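Local coordinates for enoyl-CoA hydratase/isomerase family protein (Ruegeria pomeroyi, PDB 3L3S) that belongs to the crotonase superfamily of enoyl-CoA hydratases and isomerases and probably acts as a hydro-lyase on acyl-CoA substrates in fatty acid metabolism, at residues Val55-Gly60 / Ile108-Gly113; Leu128-Pro133 / Arg187-Ala192. All blocks are in the same frame, centred on the assembly; numbering follows the deposited sequence.

In the fold
Contacts 1 and 2 are two separate strand pairs of one mixed sheet, whose order runs 9-14, 17-22, 53-58, 107-111, 128-131, 187-188. Contact 1 pairs the third and fourth strands, contact 2 the fifth and sixth, the sixth being the outermost within the chain. Their centres lie about 10 Å apart, and strand 107-111 joins them directly: Ala109 N is 2.9 Å from Leu128 O and Val111 N is 3.0 Å from Tyr130 O, both probable hydrogen bonds. Helix 194-207 packs on side chains of both contacts. Contact 1 is buried inside the chain, whereas contact 2 is partly exposed and touches a second subunit. No ligand marks a pocket at either one.

Contact 1 (Val55-Gly60 / Ile108-Gly113); sequences VIHGPG and IALVEG
Two backbone hydrogen bonds join the parallel strands at Ile56 and Leu110. Ile56 N donates a hydrogen bond to Ile108 O at 2.8 Å, and Ile56 O accepts from Leu110 N at 3.1 Å, so both backbone polar groups of Ile56 are spent on the same neighbour. Longer CA-H...O contacts, Val55 to Ile108 O and Ala109 to Ile56 O, lie beside them.

The side-chain packing centres on the His57 ring. His57 CG stands anti to the backbone N (chi1 -170°), and Leu110 lies against one face of the imidazole: its CD1 sits 4.1 Å from the ring centroid, almost on the normal, a CH-pi contact, while CD2 reaches 3.4 Å from His57 NE2. Pro59 CG lies over the opposite face, so the ring is sandwiched between a leucine methyl and a proline.

Past the strands, polar bonds take over. Glu112 extends its side chain to the other segment, where OE1 accepts from Gly60 N at 2.9 Å, nearly along its own C-O bond, and weakly from His57 NE2 at 3.3 Å. The carboxylate stands at the rim of the ring, its plane turned 71° from the imidazole. An alanine in place of Glu112 would probably leave Gly60 N and His57 NE2 without this shared acceptor and the turn after the strand less firmly tied to its neighbour.

Around the pair, Val55 and Ile108 rest on Ala202 of helix 194-207, while on the other face Leu122 and Met123 of helix 118-124 meet Ile56 and Ala109, respectively. Pro59 O is hydrogen-bonded to His28. The two strands, joined along the chain through strand 62-64 and helix 84-101, lie side by side in the central sheet of the crotonase fold, as expected for this family.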
ATOM      1  N   VAL B  55      -8.136 -24.205  -3.303  1.00 23.86           N
ATOM      2  CA  VAL B  55      -8.308 -23.935  -1.873  1.00 22.47           C
ATOM      3  C   VAL B  55      -7.183 -24.685  -1.157  1.00 22.68           C
ATOM      4  O   VAL B  55      -6.968 -25.862  -1.409  1.00 20.78           O
ATOM      5  CB  VAL B  55      -9.691 -24.387  -1.302  1.00 22.51           C
ATOM      6  CG1 VAL B  55      -9.728 -24.197   0.224  1.00 21.36           C
ATOM      7  CG2 VAL B  55     -10.838 -23.582  -1.933  1.00 22.11           C
ATOM      8  N   ILE B  56      -6.415 -23.960  -0.344  1.00 23.39           N
ATOM      9  CA  ILE B  56      -5.307 -24.521   0.429  1.00 24.34           C
ATOM     10  C   ILE B  56      -5.717 -24.495   1.900  1.00 24.82           C
ATOM     11  O   ILE B  56      -5.849 -23.434   2.510  1.00 24.37           O
ATOM     12  CB  ILE B  56      -3.984 -23.737   0.186  1.00 24.41           C
ATOM     13  CG1 ILE B  56      -3.582 -23.859  -1.291  1.00 27.54           C
ATOM     14  CG2 ILE B  56      -2.857 -24.285   1.076  1.00 25.68           C
ATOM     15  CD1 ILE B  56      -2.410 -22.995  -1.713  1.00 32.02           C
ATOM     16  N   HIS B  57      -5.901 -25.683   2.455  1.00 26.56           N
ATOM     17  CA  HIS B  57      -6.331 -25.844   3.838  1.00 28.20           C
ATOM     18  C   HIS B  57      -5.300 -26.600   4.674  1.00 28.49           C
ATOM     19  O   HIS B  57      -4.924 -27.731   4.357  1.00 29.05           O
ATOM     20  CB  HIS B  57      -7.690 -26.584   3.845  1.00 30.50           C
ATOM     21  CG  HIS B  57      -8.395 -26.636   5.174  1.00 34.04           C
ATOM     22  ND1 HIS B  57      -9.442 -27.502   5.411  1.00 35.72           N
ATOM     23  CD2 HIS B  57      -8.241 -25.917   6.314  1.00 36.09           C
ATOM     24  CE1 HIS B  57      -9.904 -27.313   6.635  1.00 35.90           C
ATOM     25  NE2 HIS B  57      -9.192 -26.358   7.204  1.00 37.07           N
ATOM     26  N   GLY B  58      -4.837 -25.932   5.727  1.00 28.66           N
ATOM     27  CA  GLY B  58      -3.928 -26.519   6.701  1.00 28.58           C
ATOM     28  C   GLY B  58      -4.855 -26.615   7.909  1.00 28.36           C
ATOM     29  O   GLY B  58      -5.007 -25.614   8.610  1.00 29.28           O
ATOM     30  N   PRO B  59      -5.515 -27.771   8.163  1.00 28.84           N
ATOM     31  CA  PRO B  59      -6.444 -27.950   9.290  1.00 29.77           C
ATOM     32  C   PRO B  59      -5.919 -27.861  10.716  1.00 30.36           C
ATOM     33  O   PRO B  59      -4.747 -28.130  10.973  1.00 32.90           O
ATOM     34  CB  PRO B  59      -7.030 -29.344   9.035  1.00 29.09           C
ATOM     35  CG  PRO B  59      -6.775 -29.596   7.595  1.00 29.37           C
ATOM     36  CD  PRO B  59      -5.409 -29.040   7.420  1.00 29.28           C
ATOM     37  N   GLY B  60      -6.806 -27.430  11.613  1.00 30.93           N
ATOM     38  CA  GLY B  60      -6.522 -27.348  13.039  1.00 31.18           C
ATOM     39  C   GLY B  60      -5.771 -26.212  13.688  1.00 32.19           C
ATOM     40  O   GLY B  60      -5.692 -25.089  13.174  1.00 33.72           O
ATOM     41  N   ILE B 108      -7.214 -19.695  -2.699  1.00 20.69           N
ATOM     42  CA  ILE B 108      -7.780 -19.276  -1.410  1.00 20.12           C
ATOM     43  C   ILE B 108      -7.228 -20.098  -0.251  1.00 20.03           C
ATOM     44  O   ILE B 108      -7.261 -21.325  -0.276  1.00 21.15           O
ATOM     45  CB  ILE B 108      -9.343 -19.410  -1.396  1.00 21.10           C
ATOM     46  CG1 ILE B 108      -9.973 -18.602  -2.538  1.00 21.66           C
ATOM     47  CG2 ILE B 108      -9.920 -18.918  -0.053  1.00 20.83           C
ATOM     48  CD1 ILE B 108     -11.345 -19.065  -2.956  1.00 22.17           C
ATOM     49  N   ALA B 109      -6.785 -19.401   0.788  1.00 18.31           N
ATOM     50  CA  ALA B 109      -6.267 -20.037   1.984  1.00 17.43           C
ATOM     51  C   ALA B 109      -7.301 -20.015   3.119  1.00 18.07           C
ATOM     52  O   ALA B 109      -7.907 -18.976   3.396  1.00 19.63           O
ATOM     53  CB  ALA B 109      -4.987 -19.361   2.413  1.00 16.27           C
ATOM     54  N   LEU B 110      -7.538 -21.182   3.719  1.00 20.77           N
ATOM     55  CA  LEU B 110      -8.470 -21.346   4.848  1.00 23.16           C
ATOM     56  C   LEU B 110      -7.600 -21.560   6.100  1.00 23.78           C
ATOM     57  O   LEU B 110      -6.966 -22.612   6.260  1.00 23.24           O
ATOM     58  CB  LEU B 110      -9.389 -22.549   4.593  1.00 23.89           C
ATOM     59  CG  LEU B 110     -10.719 -22.808   5.318  1.00 25.87           C
ATOM     60  CD1 LEU B 110     -11.456 -23.894   4.551  1.00 27.35           C
ATOM     61  CD2 LEU B 110     -10.557 -23.229   6.767  1.00 26.51           C
ATOM     62  N   VAL B 111      -7.576 -20.546   6.965  1.00 25.18           N
ATOM     63  CA  VAL B 111      -6.769 -20.538   8.194  1.00 26.35           C
ATOM     64  C   VAL B 111      -7.597 -20.613   9.486  1.00 27.99           C
ATOM     65  O   VAL B 111      -8.392 -19.715   9.767  1.00 27.30           O
ATOM     66  CB  VAL B 111      -5.847 -19.275   8.206  1.00 25.55           C
ATOM     67  CG1 VAL B 111      -4.999 -19.187   9.458  1.00 25.45           C
ATOM     68  CG2 VAL B 111      -4.943 -19.294   6.994  1.00 25.11           C
ATOM     69  N   GLU B 112      -7.355 -21.666  10.280  1.00 29.28           N
ATOM     70  CA  GLU B 112      -8.045 -21.910  11.561  1.00 31.12           C
ATOM     71  C   GLU B 112      -7.125 -21.722  12.774  1.00 30.38           C
ATOM     72  O   GLU B 112      -7.607 -21.604  13.909  1.00 31.02           O
ATOM     73  CB  GLU B 112      -8.607 -23.341  11.618  1.00 31.63           C
ATOM     74  CG  GLU B 112      -9.702 -23.661  10.616  1.00 33.57           C
ATOM     75  CD  GLU B 112      -9.965 -25.149  10.463  1.00 34.84           C
ATOM     76  OE1 GLU B 112      -9.006 -25.945  10.496  1.00 33.48           O
ATOM     77  OE2 GLU B 112     -11.142 -25.527  10.280  1.00 40.02           O
ATOM     78  N   GLY B 113      -5.812 -21.743  12.531  1.00 29.88           N
ATOM     79  CA  GLY B 113      -4.842 -21.592  13.602  1.00 24.83           C
ATOM     80  C   GLY B 113      -3.649 -20.709  13.296  1.00 25.43           C
ATOM     81  O   GLY B 113      -3.770 -19.708  12.583  1.00 24.05           O
TER

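Contact 2 (Leu128-Pro133 / Arg187-Ala192); sequences LAYASP and RILPEA
Tyr130 and Arg187 meet obliquely, with the aliphatic root of the arginine at the edge of the tyrosine ring. Arg187 CB lies near the ring plane, 3.8 Å from Tyr130 CD1; it alone of the arginine side chain makes the approach, and the extended chain beyond CB leads away, taking the guanidinium with it. Leu189 reaches the same ring carbon from an oblique direction, its CD1 4.2 Å from Tyr130 CD1. The hydroxyl end of Tyr130 looks to another chain: Tyr130 OH is hydrogen-bonded to Glu166 of the second subunit.

On the other face of the sheet, Ile188 turns its CG2 branch to the proline that follows the strand. That methyl is 3.7 Å from Pro133 CG, and the two side chains cross at a slant. Pro133 CD also lies close to polar atoms, 3.2 Å from Leu189 O and 3.4 Å from Glu191 OE2. The Glu191 chain is bent at chi2 (-88°), and its carboxylate stands beside Pro133 and Ser132. No hydrogen bond joins Ser132 to this glutamate; Ser132 OG instead has a weak one with Glu112 O.

Between the two faces, the backbones share few bonds. Leu189 N donates to Ala131 O at 3.0 Å in a nearly straight bond (171°), whereas the bond from Ala131 N to Arg187 O is weak at 3.4 Å. A CA-H...O contact from Ser132 CA to Leu189 O lies just past the last bridge.

Helix 194-207 packs on one side through His197, which touches Tyr130, Arg187 and Leu189, and helix 176-182 meets Ile188 on the other. The arrangement is that of a short, loosely bonded parallel strand, the outermost within this chain of the central sheet of a crotonase fold, next to a subunit interface.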
ATOM      1  N   LEU B 128      -6.644 -14.913  -1.952  1.00 20.81           N
ATOM      2  CA  LEU B 128      -7.530 -14.641  -0.821  1.00 22.70           C
ATOM      3  C   LEU B 128      -7.174 -15.469   0.437  1.00 22.44           C
ATOM      4  O   LEU B 128      -6.519 -16.514   0.346  1.00 22.23           O
ATOM      5  CB  LEU B 128      -8.993 -14.860  -1.223  1.00 22.66           C
ATOM      6  CG  LEU B 128      -9.536 -14.103  -2.447  1.00 25.97           C
ATOM      7  CD1 LEU B 128     -10.964 -14.514  -2.740  1.00 24.70           C
ATOM      8  CD2 LEU B 128      -9.424 -12.598  -2.244  1.00 22.44           C
ATOM      9  N   ALA B 129      -7.566 -14.967   1.607  1.00 21.07           N
ATOM     10  CA  ALA B 129      -7.300 -15.637   2.880  1.00 20.09           C
ATOM     11  C   ALA B 129      -8.413 -15.327   3.874  1.00 19.96           C
ATOM     12  O   ALA B 129      -8.759 -14.163   4.096  1.00 21.08           O
ATOM     13  CB  ALA B 129      -5.948 -15.212   3.449  1.00 18.38           C
ATOM     14  N   TYR B 130      -9.012 -16.383   4.417  1.00 17.63           N
ATOM     15  CA  TYR B 130     -10.105 -16.260   5.385  1.00 18.40           C
ATOM     16  C   TYR B 130      -9.739 -16.977   6.677  1.00 18.45           C
ATOM     17  O   TYR B 130      -9.331 -18.149   6.671  1.00 18.01           O
ATOM     18  CB  TYR B 130     -11.415 -16.809   4.796  1.00 16.26           C
ATOM     19  CG  TYR B 130     -11.870 -16.048   3.572  1.00 19.07           C
ATOM     20  CD1 TYR B 130     -12.680 -14.898   3.692  1.00 18.48           C
ATOM     21  CD2 TYR B 130     -11.401 -16.403   2.285  1.00 18.72           C
ATOM     22  CE1 TYR B 130     -13.000 -14.103   2.556  1.00 19.49           C
ATOM     23  CE2 TYR B 130     -11.710 -15.622   1.150  1.00 18.95           C
ATOM     24  CZ  TYR B 130     -12.502 -14.468   1.292  1.00 19.39           C
ATOM     25  OH  TYR B 130     -12.722 -13.658   0.199  1.00 21.47           O
ATOM     26  N   ALA B 131      -9.877 -16.257   7.778  1.00 19.50           N
ATOM     27  CA  ALA B 131      -9.536 -16.799   9.079  1.00 20.43           C
ATOM     28  C   ALA B 131     -10.646 -16.814  10.115  1.00 21.06           C
ATOM     29  O   ALA B 131     -11.685 -16.169   9.955  1.00 22.03           O
ATOM     30  CB  ALA B 131      -8.315 -16.071   9.627  1.00 20.51           C
ATOM     31  N   SER B 132     -10.422 -17.621  11.152  1.00 22.58           N
ATOM     32  CA  SER B 132     -11.321 -17.755  12.301  1.00 22.11           C
ATOM     33  C   SER B 132     -10.722 -16.786  13.327  1.00 22.72           C
ATOM     34  O   SER B 132      -9.589 -16.342  13.134  1.00 23.31           O
ATOM     35  CB  SER B 132     -11.284 -19.201  12.839  1.00 21.83           C
ATOM     36  OG  SER B 132     -10.160 -19.456  13.676  1.00 22.57           O
ATOM     37  N   PRO B 133     -11.466 -16.422  14.403  1.00 23.52           N
ATOM     38  CA  PRO B 133     -10.886 -15.497  15.392  1.00 23.68           C
ATOM     39  C   PRO B 133      -9.645 -15.969  16.145  1.00 23.44           C
ATOM     40  O   PRO B 133      -8.799 -15.150  16.495  1.00 26.44           O
ATOM     41  CB  PRO B 133     -12.050 -15.237  16.333  1.00 22.46           C
ATOM     42  CG  PRO B 133     -13.189 -15.227  15.412  1.00 22.87           C
ATOM     43  CD  PRO B 133     -12.929 -16.476  14.592  1.00 23.54           C
ATOM     44  N   ARG B 187     -11.393 -11.525   5.524  1.00 27.27           N
ATOM     45  CA  ARG B 187     -12.556 -11.445   6.406  1.00 26.66           C
ATOM     46  C   ARG B 187     -12.407 -12.420   7.565  1.00 25.98           C
ATOM     47  O   ARG B 187     -11.787 -13.471   7.415  1.00 25.66           O
ATOM     48  CB  ARG B 187     -13.829 -11.765   5.602  1.00 30.67           C
ATOM     49  CG  ARG B 187     -15.137 -11.260   6.183  1.00 36.96           C
ATOM     50  CD  ARG B 187     -16.288 -11.456   5.189  1.00 42.96           C
ATOM     51  NE  ARG B 187     -17.573 -11.080   5.785  1.00 47.97           N
ATOM     52  CZ  ARG B 187     -18.770 -11.353   5.269  1.00 49.88           C
ATOM     53  NH1 ARG B 187     -18.885 -12.008   4.116  1.00 51.63           N
ATOM     54  NH2 ARG B 187     -19.864 -11.010   5.937  1.00 50.59           N
ATOM     55  N   ILE B 188     -12.929 -12.041   8.732  1.00 26.49           N
ATOM     56  CA  ILE B 188     -12.905 -12.902   9.922  1.00 25.19           C
ATOM     57  C   ILE B 188     -14.300 -13.488  10.059  1.00 25.09           C
ATOM     58  O   ILE B 188     -15.288 -12.757  10.075  1.00 24.09           O
ATOM     59  CB  ILE B 188     -12.589 -12.140  11.246  1.00 25.02           C
ATOM     60  CG1 ILE B 188     -11.183 -11.533  11.224  1.00 24.13           C
ATOM     61  CG2 ILE B 188     -12.664 -13.104  12.437  1.00 27.25           C
ATOM     62  CD1 ILE B 188     -10.944 -10.552  12.367  1.00 19.16           C
ATOM     63  N   LEU B 189     -14.372 -14.812  10.145  1.00 25.40           N
ATOM     64  CA  LEU B 189     -15.648 -15.509  10.289  1.00 27.73           C
ATOM     65  C   LEU B 189     -15.675 -16.482  11.473  1.00 28.95           C
ATOM     66  O   LEU B 189     -14.619 -16.994  11.871  1.00 28.27           O
ATOM     67  CB  LEU B 189     -15.972 -16.271   8.998  1.00 27.96           C
ATOM     68  CG  LEU B 189     -16.479 -15.345   7.895  1.00 29.11           C
ATOM     69  CD1 LEU B 189     -15.448 -15.296   6.791  1.00 25.87           C
ATOM     70  CD2 LEU B 189     -17.852 -15.753   7.426  1.00 30.09           C
ATOM     71  N   PRO B 190     -16.866 -16.703  12.097  1.00 29.37           N
ATOM     72  CA  PRO B 190     -16.937 -17.648  13.226  1.00 29.73           C
ATOM     73  C   PRO B 190     -16.549 -19.041  12.700  1.00 28.76           C
ATOM     74  O   PRO B 190     -16.944 -19.407  11.587  1.00 29.08           O
ATOM     75  CB  PRO B 190     -18.411 -17.568  13.660  1.00 30.14           C
ATOM     76  CG  PRO B 190     -19.127 -16.964  12.473  1.00 30.41           C
ATOM     77  CD  PRO B 190     -18.142 -15.966  11.973  1.00 28.65           C
ATOM     78  N   GLU B 191     -15.729 -19.764  13.467  1.00 29.18           N
ATOM     79  CA  GLU B 191     -15.205 -21.082  13.063  1.00 28.95           C
ATOM     80  C   GLU B 191     -16.138 -22.171  12.570  1.00 28.00           C
ATOM     81  O   GLU B 191     -15.683 -23.118  11.931  1.00 28.96           O
ATOM     82  CB  GLU B 191     -14.207 -21.653  14.081  1.00 29.23           C
ATOM     83  CG  GLU B 191     -14.497 -21.356  15.527  1.00 30.82           C
ATOM     84  CD  GLU B 191     -13.894 -20.040  16.012  1.00 29.18           C
ATOM     85  OE1 GLU B 191     -12.689 -20.020  16.348  1.00 27.84           O
ATOM     86  OE2 GLU B 191     -14.632 -19.033  16.081  1.00 29.79           O
ATOM     87  N   ALA B 192     -17.436 -21.999  12.816  1.00 26.99           N
ATOM     88  CA  ALA B 192     -18.459 -22.946  12.366  1.00 26.33           C
ATOM     89  C   ALA B 192     -18.919 -22.567  10.954  1.00 25.99           C
ATOM     90  O   ALA B 192     -19.356 -23.421  10.184  1.00 28.30           O
ATOM     91  CB  ALA B 192     -19.647 -22.950  13.331  1.00 24.50           C
TER